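Local structure of HTH-type transcriptional regulator cbl (Escherichia coli K12, 2FYI) at residues Val15-Leu29 with Ile55-Ala69. The protein is a LysR-type transcriptional regulator that may act as an accessory regulator within the cys regulon, represented here by its cofactor-binding domain. Numbering follows the deposited sequence.
Sequences VLTIATTHTQARYSL and IATLLQNGEADIGIA
Ile68 reaches across to the strand of residues 15-20, to helix 22-27 and to Leu29 beyond it, and each part of its side chain meets something different. CB lies beside the hydroxyl of Thr20, 3.6 Å from OG1. The CG2 methyl, set anti to the backbone N by a chi1 of -63°, touches Gln24 CG at 3.6 Å, where that chain bends. The other branch runs through CG1 to CD1. Ile68 CD1 touches Ile18 CG2 at 3.7 Å and, from a direction nearly at right angles, also meets the Leu29 side chain. Thr20 OG1 also donates to Ile68 O, from a position tilted 32° out of the carbonyl plane.

The chain passes from strand 15-20 through helices 22-27 and 29-39, strand 43-49 and helix 52-61 to strand 66-69; strand 15-20 lies between the other two strands, parallel to both. This is the alternating strand-helix order of the periplasmic-binding-protein-like fold of LysR cofactor-binding domains. Ala19 pairs with Gly67 in the ladder, its N bonded to Ile66 O and its O to Ile68 N. Its methyl points to the helix side of the sheet, where Ile55 CG2, Leu58 CD1 and Ala64 CB all lie 3.9 Å from Ala19 CB. On the other face Ile18 and Ile66 pack against Phe208 of helix 203-212.

Where the strand of 66-69 has yet to begin, Asp65 takes over the pairing. Its OD2 accepts from Thr17 N at 2.7 Å in a nearly straight bond, met on the anti side of the carboxylate, while Asp65 N gives its hydrogen to Thr17 O. Thr17 O also receives a weak bond from Ile66 N, and Thr17 CG2 rests on Glu63 O, 3.5 Å away.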
ATOM      1  N   VAL A  15       0.269   6.473  25.233  1.00 36.17           N
ATOM      2  CA  VAL A  15       0.449   6.179  23.840  1.00 35.04           C
ATOM      3  C   VAL A  15      -0.745   5.370  23.347  1.00 35.47           C
ATOM      4  O   VAL A  15      -1.073   4.328  23.909  1.00 36.62           O
ATOM      5  CB  VAL A  15       1.733   5.386  23.619  1.00 34.03           C
ATOM      6  CG1 VAL A  15       1.982   5.219  22.135  1.00 33.94           C
ATOM      7  CG2 VAL A  15       2.900   6.066  24.306  1.00 32.94           C
ATOM      8  N   LEU A  16      -1.401   5.846  22.298  1.00 34.47           N
ATOM      9  CA  LEU A  16      -2.467   5.080  21.686  1.00 33.25           C
ATOM     10  C   LEU A  16      -1.937   4.458  20.407  1.00 33.11           C
ATOM     11  O   LEU A  16      -1.541   5.172  19.498  1.00 33.34           O
ATOM     12  CB  LEU A  16      -3.645   5.984  21.355  1.00 32.64           C
ATOM     13  CG  LEU A  16      -4.752   5.319  20.547  1.00 32.27           C
ATOM     14  CD1 LEU A  16      -5.399   4.220  21.352  1.00 31.93           C
ATOM     15  CD2 LEU A  16      -5.767   6.352  20.169  1.00 32.53           C
ATOM     16  N   THR A  17      -1.927   3.137  20.320  1.00 32.27           N
ATOM     17  CA  THR A  17      -1.483   2.505  19.099  1.00 32.41           C
ATOM     18  C   THR A  17      -2.675   1.951  18.300  1.00 32.68           C
ATOM     19  O   THR A  17      -3.429   1.118  18.794  1.00 33.20           O
ATOM     20  CB  THR A  17      -0.437   1.403  19.372  1.00 32.43           C
ATOM     21  OG1 THR A  17       0.730   1.990  19.942  1.00 33.20           O
ATOM     22  CG2 THR A  17      -0.029   0.727  18.076  1.00 33.33           C
ATOM     23  N   ILE A  18      -2.834   2.415  17.062  1.00 31.85           N
ATOM     24  CA  ILE A  18      -3.892   1.941  16.183  1.00 31.92           C
ATOM     25  C   ILE A  18      -3.287   1.185  15.025  1.00 32.13           C
ATOM     26  O   ILE A  18      -2.341   1.657  14.410  1.00 32.54           O
ATOM     27  CB  ILE A  18      -4.678   3.101  15.618  1.00 31.83           C
ATOM     28  CG1 ILE A  18      -5.537   3.695  16.733  1.00 31.54           C
ATOM     29  CG2 ILE A  18      -5.494   2.665  14.379  1.00 31.28           C
ATOM     30  CD1 ILE A  18      -5.947   5.128  16.476  1.00 31.93           C
ATOM     31  N   ALA A  19      -3.827   0.004  14.740  1.00 32.08           N
ATOM     32  CA  ALA A  19      -3.369  -0.780  13.619  1.00 32.03           C
ATOM     33  C   ALA A  19      -4.469  -0.769  12.571  1.00 32.36           C
ATOM     34  O   ALA A  19      -5.659  -0.953  12.884  1.00 32.62           O
ATOM     35  CB  ALA A  19      -3.035  -2.179  14.050  1.00 31.12           C
ATOM     36  N   THR A  20      -4.081  -0.528  11.333  1.00 32.41           N
ATOM     37  CA  THR A  20      -5.070  -0.372  10.304  1.00 33.23           C
ATOM     38  C   THR A  20      -4.580  -0.670   8.881  1.00 33.50           C
ATOM     39  O   THR A  20      -3.402  -0.916   8.645  1.00 33.57           O
ATOM     40  CB  THR A  20      -5.639   1.023  10.372  1.00 32.55           C
ATOM     41  OG1 THR A  20      -6.854   1.042   9.639  1.00 33.83           O
ATOM     42  CG2 THR A  20      -4.674   2.047   9.810  1.00 31.06           C
ATOM     43  N   THR A  21      -5.502  -0.641   7.932  1.00 33.97           N
ATOM     44  CA  THR A  21      -5.209  -0.860   6.505  1.00 34.52           C
ATOM     45  C   THR A  21      -5.018   0.435   5.739  1.00 34.34           C
ATOM     46  O   THR A  21      -5.387   1.507   6.223  1.00 35.29           O
ATOM     47  CB  THR A  21      -6.386  -1.589   5.823  1.00 34.72           C
ATOM     48  OG1 THR A  21      -7.609  -0.837   6.017  1.00 34.56           O
ATOM     49  CG2 THR A  21      -6.547  -2.956   6.426  1.00 34.64           C
ATOM     50  N   HIS A  22      -4.483   0.318   4.530  1.00 34.03           N
ATOM     51  CA  HIS A  22      -4.262   1.450   3.654  1.00 33.21           C
ATOM     52  C   HIS A  22      -5.542   2.231   3.475  1.00 33.33           C
ATOM     53  O   HIS A  22      -5.563   3.474   3.541  1.00 32.13           O
ATOM     54  CB  HIS A  22      -3.795   0.940   2.293  1.00 33.23           C
ATOM     55  CG  HIS A  22      -3.637   2.021   1.269  1.00 33.37           C
ATOM     56  ND1 HIS A  22      -4.701   2.518   0.535  1.00 33.02           N
ATOM     57  CD2 HIS A  22      -2.542   2.710   0.867  1.00 32.51           C
ATOM     58  CE1 HIS A  22      -4.263   3.467  -0.270  1.00 32.87           C
ATOM     59  NE2 HIS A  22      -2.960   3.605  -0.084  1.00 33.02           N
ATOM     60  N   THR A  23      -6.623   1.489   3.256  1.00 33.89           N
ATOM     61  CA  THR A  23      -7.901   2.122   2.978  1.00 35.10           C
ATOM     62  C   THR A  23      -8.315   3.119   4.066  1.00 36.20           C
ATOM     63  O   THR A  23      -8.630   4.261   3.767  1.00 37.01           O
ATOM     64  CB  THR A  23      -9.076   1.118   2.792  1.00 34.83           C
ATOM     65  OG1 THR A  23      -8.704   0.034   1.935  1.00 34.53           O
ATOM     66  CG2 THR A  23     -10.258   1.839   2.198  1.00 33.77           C
ATOM     67  N   GLN A  24      -8.347   2.699   5.329  1.00 36.28           N
ATOM     68  CA  GLN A  24      -8.844   3.627   6.340  1.00 36.44           C
ATOM     69  C   GLN A  24      -7.766   4.652   6.672  1.00 35.39           C
ATOM     70  O   GLN A  24      -8.074   5.812   6.855  1.00 35.69           O
ATOM     71  CB  GLN A  24      -9.413   2.916   7.591  1.00 37.06           C
ATOM     72  CG  GLN A  24      -9.500   1.372   7.519  1.00 38.45           C
ATOM     73  CD  GLN A  24     -10.563   0.819   6.554  1.00 40.21           C
ATOM     74  OE1 GLN A  24     -11.320   1.560   5.903  1.00 40.74           O
ATOM     75  NE2 GLN A  24     -10.621  -0.507   6.467  1.00 40.85           N
ATOM     76  N   ALA A  25      -6.506   4.245   6.685  1.00 33.45           N
ATOM     77  CA  ALA A  25      -5.468   5.180   6.972  1.00 32.49           C
ATOM     78  C   ALA A  25      -5.572   6.413   6.047  1.00 32.96           C
ATOM     79  O   ALA A  25      -5.383   7.559   6.481  1.00 32.95           O
ATOM     80  CB  ALA A  25      -4.155   4.496   6.857  1.00 31.55           C
ATOM     81  N   ARG A  26      -5.917   6.187   4.786  1.00 32.76           N
ATOM     82  CA  ARG A  26      -5.982   7.285   3.855  1.00 33.64           C
ATOM     83  C   ARG A  26      -7.308   7.995   3.790  1.00 33.92           C
ATOM     84  O   ARG A  26      -7.359   9.205   3.615  1.00 34.15           O
ATOM     85  CB  ARG A  26      -5.682   6.792   2.460  1.00 34.16           C
ATOM     86  CG  ARG A  26      -4.312   6.274   2.352  1.00 35.43           C
ATOM     87  CD  ARG A  26      -3.733   6.621   1.073  1.00 35.16           C
ATOM     88  NE  ARG A  26      -3.480   8.040   0.967  1.00 35.65           N
ATOM     89  CZ  ARG A  26      -3.307   8.623  -0.215  1.00 36.46           C
ATOM     90  NH1 ARG A  26      -3.379   7.884  -1.325  1.00 36.07           N
ATOM     91  NH2 ARG A  26      -3.056   9.918  -0.295  1.00 36.23           N
ATOM     92  N   TYR A  27      -8.398   7.258   3.880  1.00 33.56           N
ATOM     93  CA  TYR A  27      -9.666   7.825   3.461  1.00 33.53           C
ATOM     94  C   TYR A  27     -10.695   8.066   4.549  1.00 34.38           C
ATOM     95  O   TYR A  27     -11.715   8.706   4.311  1.00 35.36           O
ATOM     96  CB  TYR A  27     -10.300   6.981   2.365  1.00 32.93           C
ATOM     97  CG  TYR A  27      -9.356   6.720   1.242  1.00 32.51           C
ATOM     98  CD1 TYR A  27      -9.005   5.420   0.879  1.00 31.68           C
ATOM     99  CD2 TYR A  27      -8.776   7.778   0.565  1.00 32.26           C
ATOM    100  CE1 TYR A  27      -8.105   5.176  -0.137  1.00 31.88           C
ATOM    101  CE2 TYR A  27      -7.892   7.554  -0.449  1.00 32.73           C
ATOM    102  CZ  TYR A  27      -7.547   6.252  -0.799  1.00 32.94           C
ATOM    103  OH  TYR A  27      -6.652   6.070  -1.841  1.00 33.96           O
ATOM    104  N   SER A  28     -10.461   7.558   5.747  1.00 34.83           N
ATOM    105  CA  SER A  28     -11.431   7.780   6.849  1.00 34.03           C
ATOM    106  C   SER A  28     -10.810   8.257   8.147  1.00 33.93           C
ATOM    107  O   SER A  28     -11.401   9.081   8.812  1.00 35.13           O
ATOM    108  CB  SER A  28     -12.218   6.521   7.168  1.00 33.44           C
ATOM    109  OG  SER A  28     -12.585   5.863   5.967  1.00 35.22           O
ATOM    110  N   LEU A  29      -9.641   7.739   8.526  1.00 32.60           N
ATOM    111  CA  LEU A  29      -9.050   8.091   9.797  1.00 31.62           C
ATOM    112  C   LEU A  29      -8.585   9.522   9.950  1.00 31.82           C
ATOM    113  O   LEU A  29      -8.607  10.041  11.056  1.00 32.65           O
ATOM    114  CB  LEU A  29      -7.889   7.192  10.114  1.00 31.46           C
ATOM    115  CG  LEU A  29      -8.320   5.841  10.621  1.00 32.85           C
ATOM    116  CD1 LEU A  29      -7.133   4.898  10.508  1.00 33.72           C
ATOM    117  CD2 LEU A  29      -8.796   5.948  12.049  1.00 32.61           C
ATOM    118  N   ILE A  55      -3.278  -7.286  11.645  1.00 36.22           N
ATOM    119  CA  ILE A  55      -3.990  -6.442  12.541  1.00 34.15           C
ATOM    120  C   ILE A  55      -4.588  -7.272  13.650  1.00 34.08           C
ATOM    121  O   ILE A  55      -4.504  -6.909  14.830  1.00 34.45           O
ATOM    122  CB  ILE A  55      -5.076  -5.708  11.816  1.00 33.37           C
ATOM    123  CG1 ILE A  55      -4.486  -5.003  10.598  1.00 32.62           C
ATOM    124  CG2 ILE A  55      -5.722  -4.707  12.745  1.00 33.57           C
ATOM    125  CD1 ILE A  55      -5.408  -3.984   9.961  1.00 32.84           C
ATOM    126  N   ALA A  56      -5.173  -8.405  13.288  1.00 33.60           N
ATOM    127  CA  ALA A  56      -5.734  -9.297  14.295  1.00 32.67           C
ATOM    128  C   ALA A  56      -4.644  -9.804  15.236  1.00 33.16           C
ATOM    129  O   ALA A  56      -4.830  -9.846  16.441  1.00 33.96           O
ATOM    130  CB  ALA A  56      -6.460 -10.454  13.642  1.00 32.22           C
ATOM    131  N   THR A  57      -3.495 -10.182  14.695  1.00 33.30           N
ATOM    132  CA  THR A  57      -2.418 -10.661  15.530  1.00 33.37           C
ATOM    133  C   THR A  57      -1.949  -9.579  16.484  1.00 33.83           C
ATOM    134  O   THR A  57      -1.748  -9.848  17.659  1.00 34.36           O
ATOM    135  CB  THR A  57      -1.273 -11.102  14.671  1.00 34.06           C
ATOM    136  OG1 THR A  57      -1.703 -12.241  13.939  1.00 36.12           O
ATOM    137  CG2 THR A  57      -0.090 -11.480  15.508  1.00 33.72           C
ATOM    138  N   LEU A  58      -1.781  -8.352  15.993  1.00 33.89           N
ATOM    139  CA  LEU A  58      -1.287  -7.284  16.857  1.00 33.69           C
ATOM    140  C   LEU A  58      -2.252  -7.061  17.999  1.00 34.08           C
ATOM    141  O   LEU A  58      -1.843  -6.792  19.115  1.00 34.35           O
ATOM    142  CB  LEU A  58      -1.066  -5.989  16.081  1.00 32.89           C
ATOM    143  CG  LEU A  58       0.027  -6.012  15.003  1.00 31.40           C
ATOM    144  CD1 LEU A  58      -0.178  -4.811  14.140  1.00 31.68           C
ATOM    145  CD2 LEU A  58       1.424  -6.018  15.574  1.00 29.19           C
ATOM    146  N   LEU A  59      -3.543  -7.189  17.727  1.00 34.05           N
ATOM    147  CA  LEU A  59      -4.510  -7.030  18.788  1.00 34.10           C
ATOM    148  C   LEU A  59      -4.388  -8.163  19.779  1.00 35.71           C
ATOM    149  O   LEU A  59      -4.385  -7.916  20.978  1.00 35.37           O
ATOM    150  CB  LEU A  59      -5.924  -6.950  18.240  1.00 32.47           C
ATOM    151  CG  LEU A  59      -6.409  -5.623  17.670  1.00 30.90           C
ATOM    152  CD1 LEU A  59      -7.859  -5.748  17.235  1.00 30.27           C
ATOM    153  CD2 LEU A  59      -6.266  -4.539  18.693  1.00 29.85           C
ATOM    154  N   GLN A  60      -4.284  -9.397  19.296  1.00 37.83           N
ATOM    155  CA  GLN A  60      -4.149 -10.539  20.194  1.00 41.84           C
ATOM    156  C   GLN A  60      -2.959 -10.370  21.126  1.00 41.42           C
ATOM    157  O   GLN A  60      -3.052 -10.696  22.290  1.00 42.51           O
ATOM    158  CB  GLN A  60      -4.033 -11.852  19.421  1.00 43.27           C
ATOM    159  CG  GLN A  60      -5.250 -12.152  18.497  1.00 46.67           C
ATOM    160  CD  GLN A  60      -4.918 -13.101  17.304  1.00 47.58           C
ATOM    161  OE1 GLN A  60      -4.042 -13.981  17.418  1.00 50.20           O
ATOM    162  NE2 GLN A  60      -5.621 -12.918  16.159  1.00 48.91           N
ATOM    163  N   ASN A  61      -1.858  -9.830  20.618  1.00 41.04           N
ATOM    164  CA  ASN A  61      -0.626  -9.642  21.379  1.00 41.40           C
ATOM    165  C   ASN A  61      -0.564  -8.398  22.234  1.00 41.26           C
ATOM    166  O   ASN A  61       0.390  -8.202  22.959  1.00 42.11           O
ATOM    167  CB  ASN A  61       0.538  -9.515  20.406  1.00 42.88           C
ATOM    168  CG  ASN A  61       0.760 -10.777  19.610  1.00 44.54           C
ATOM    169  OD1 ASN A  61       0.390 -11.867  20.055  1.00 44.68           O
ATOM    170  ND2 ASN A  61       1.361 -10.643  18.417  1.00 44.73           N
ATOM    171  N   GLY A  62      -1.535  -7.513  22.110  1.00 41.15           N
ATOM    172  CA  GLY A  62      -1.449  -6.238  22.801  1.00 40.84           C
ATOM    173  C   GLY A  62      -0.468  -5.248  22.192  1.00 41.24           C
ATOM    174  O   GLY A  62      -0.258  -4.188  22.725  1.00 40.51           O
ATOM    175  N   GLU A  63       0.129  -5.589  21.062  1.00 43.05           N
ATOM    176  CA  GLU A  63       0.974  -4.651  20.315  1.00 44.29           C
ATOM    177  C   GLU A  63       0.207  -3.464  19.746  1.00 43.67           C
ATOM    178  O   GLU A  63       0.832  -2.470  19.349  1.00 44.55           O
ATOM    179  CB  GLU A  63       1.650  -5.335  19.135  1.00 46.46           C
ATOM    180  CG  GLU A  63       2.583  -6.446  19.486  1.00 50.20           C
ATOM    181  CD  GLU A  63       3.629  -5.986  20.459  1.00 53.40           C
ATOM    182  OE1 GLU A  63       4.034  -4.802  20.400  1.00 54.98           O
ATOM    183  OE2 GLU A  63       4.042  -6.802  21.319  1.00 55.96           O
ATOM    184  N   ALA A  64      -1.122  -3.582  19.655  1.00 41.21           N
ATOM    185  CA  ALA A  64      -1.961  -2.467  19.256  1.00 38.46           C
ATOM    186  C   ALA A  64      -3.154  -2.413  20.175  1.00 37.50           C
ATOM    187  O   ALA A  64      -3.614  -3.433  20.646  1.00 36.99           O
ATOM    188  CB  ALA A  64      -2.401  -2.628  17.837  1.00 37.06           C
ATOM    189  N   ASP A  65      -3.661  -1.217  20.410  1.00 37.01           N
ATOM    190  CA  ASP A  65      -4.828  -1.016  21.230  1.00 37.05           C
ATOM    191  C   ASP A  65      -6.135  -1.225  20.434  1.00 36.50           C
ATOM    192  O   ASP A  65      -7.013  -1.944  20.879  1.00 36.57           O
ATOM    193  CB  ASP A  65      -4.744   0.377  21.880  1.00 39.59           C
ATOM    194  CG  ASP A  65      -3.374   0.633  22.612  1.00 43.09           C
ATOM    195  OD1 ASP A  65      -2.934  -0.217  23.435  1.00 44.72           O
ATOM    196  OD2 ASP A  65      -2.730   1.706  22.405  1.00 44.16           O
ATOM    197  N   ILE A  66      -6.247  -0.610  19.255  1.00 35.69           N
ATOM    198  CA  ILE A  66      -7.437  -0.710  18.398  1.00 35.07           C
ATOM    199  C   ILE A  66      -7.069  -1.206  17.000  1.00 35.73           C
ATOM    200  O   ILE A  66      -6.072  -0.757  16.434  1.00 36.29           O
ATOM    201  CB  ILE A  66      -8.101   0.668  18.224  1.00 34.58           C
ATOM    202  CG1 ILE A  66      -8.382   1.278  19.582  1.00 34.48           C
ATOM    203  CG2 ILE A  66      -9.392   0.563  17.479  1.00 33.04           C
ATOM    204  CD1 ILE A  66      -8.631   2.722  19.513  1.00 34.53           C
ATOM    205  N   GLY A  67      -7.865  -2.123  16.446  1.00 35.55           N
ATOM    206  CA  GLY A  67      -7.643  -2.604  15.093  1.00 35.48           C
ATOM    207  C   GLY A  67      -8.771  -2.116  14.207  1.00 36.10           C
ATOM    208  O   GLY A  67      -9.937  -2.143  14.614  1.00 36.61           O
ATOM    209  N   ILE A  68      -8.438  -1.657  13.001  1.00 35.87           N
ATOM    210  CA  ILE A  68      -9.474  -1.171  12.081  1.00 35.80           C
ATOM    211  C   ILE A  68      -9.289  -1.735  10.691  1.00 36.46           C
ATOM    212  O   ILE A  68      -8.267  -1.479  10.027  1.00 37.35           O
ATOM    213  CB  ILE A  68      -9.475   0.356  11.982  1.00 35.92           C
ATOM    214  CG1 ILE A  68      -9.805   0.971  13.349  1.00 36.00           C
ATOM    215  CG2 ILE A  68     -10.460   0.806  10.939  1.00 35.25           C
ATOM    216  CD1 ILE A  68      -9.085   2.289  13.633  1.00 35.81           C
ATOM    217  N   ALA A  69     -10.278  -2.512  10.253  1.00 36.38           N
ATOM    218  CA  ALA A  69     -10.221  -3.172   8.945  1.00 36.81           C
ATOM    219  C   ALA A  69     -11.609  -3.614   8.516  1.00 38.55           C
ATOM    220  O   ALA A  69     -12.557  -3.591   9.317  1.00 38.56           O
ATOM    221  CB  ALA A  69      -9.295  -4.348   8.995  1.00 36.44           C
TER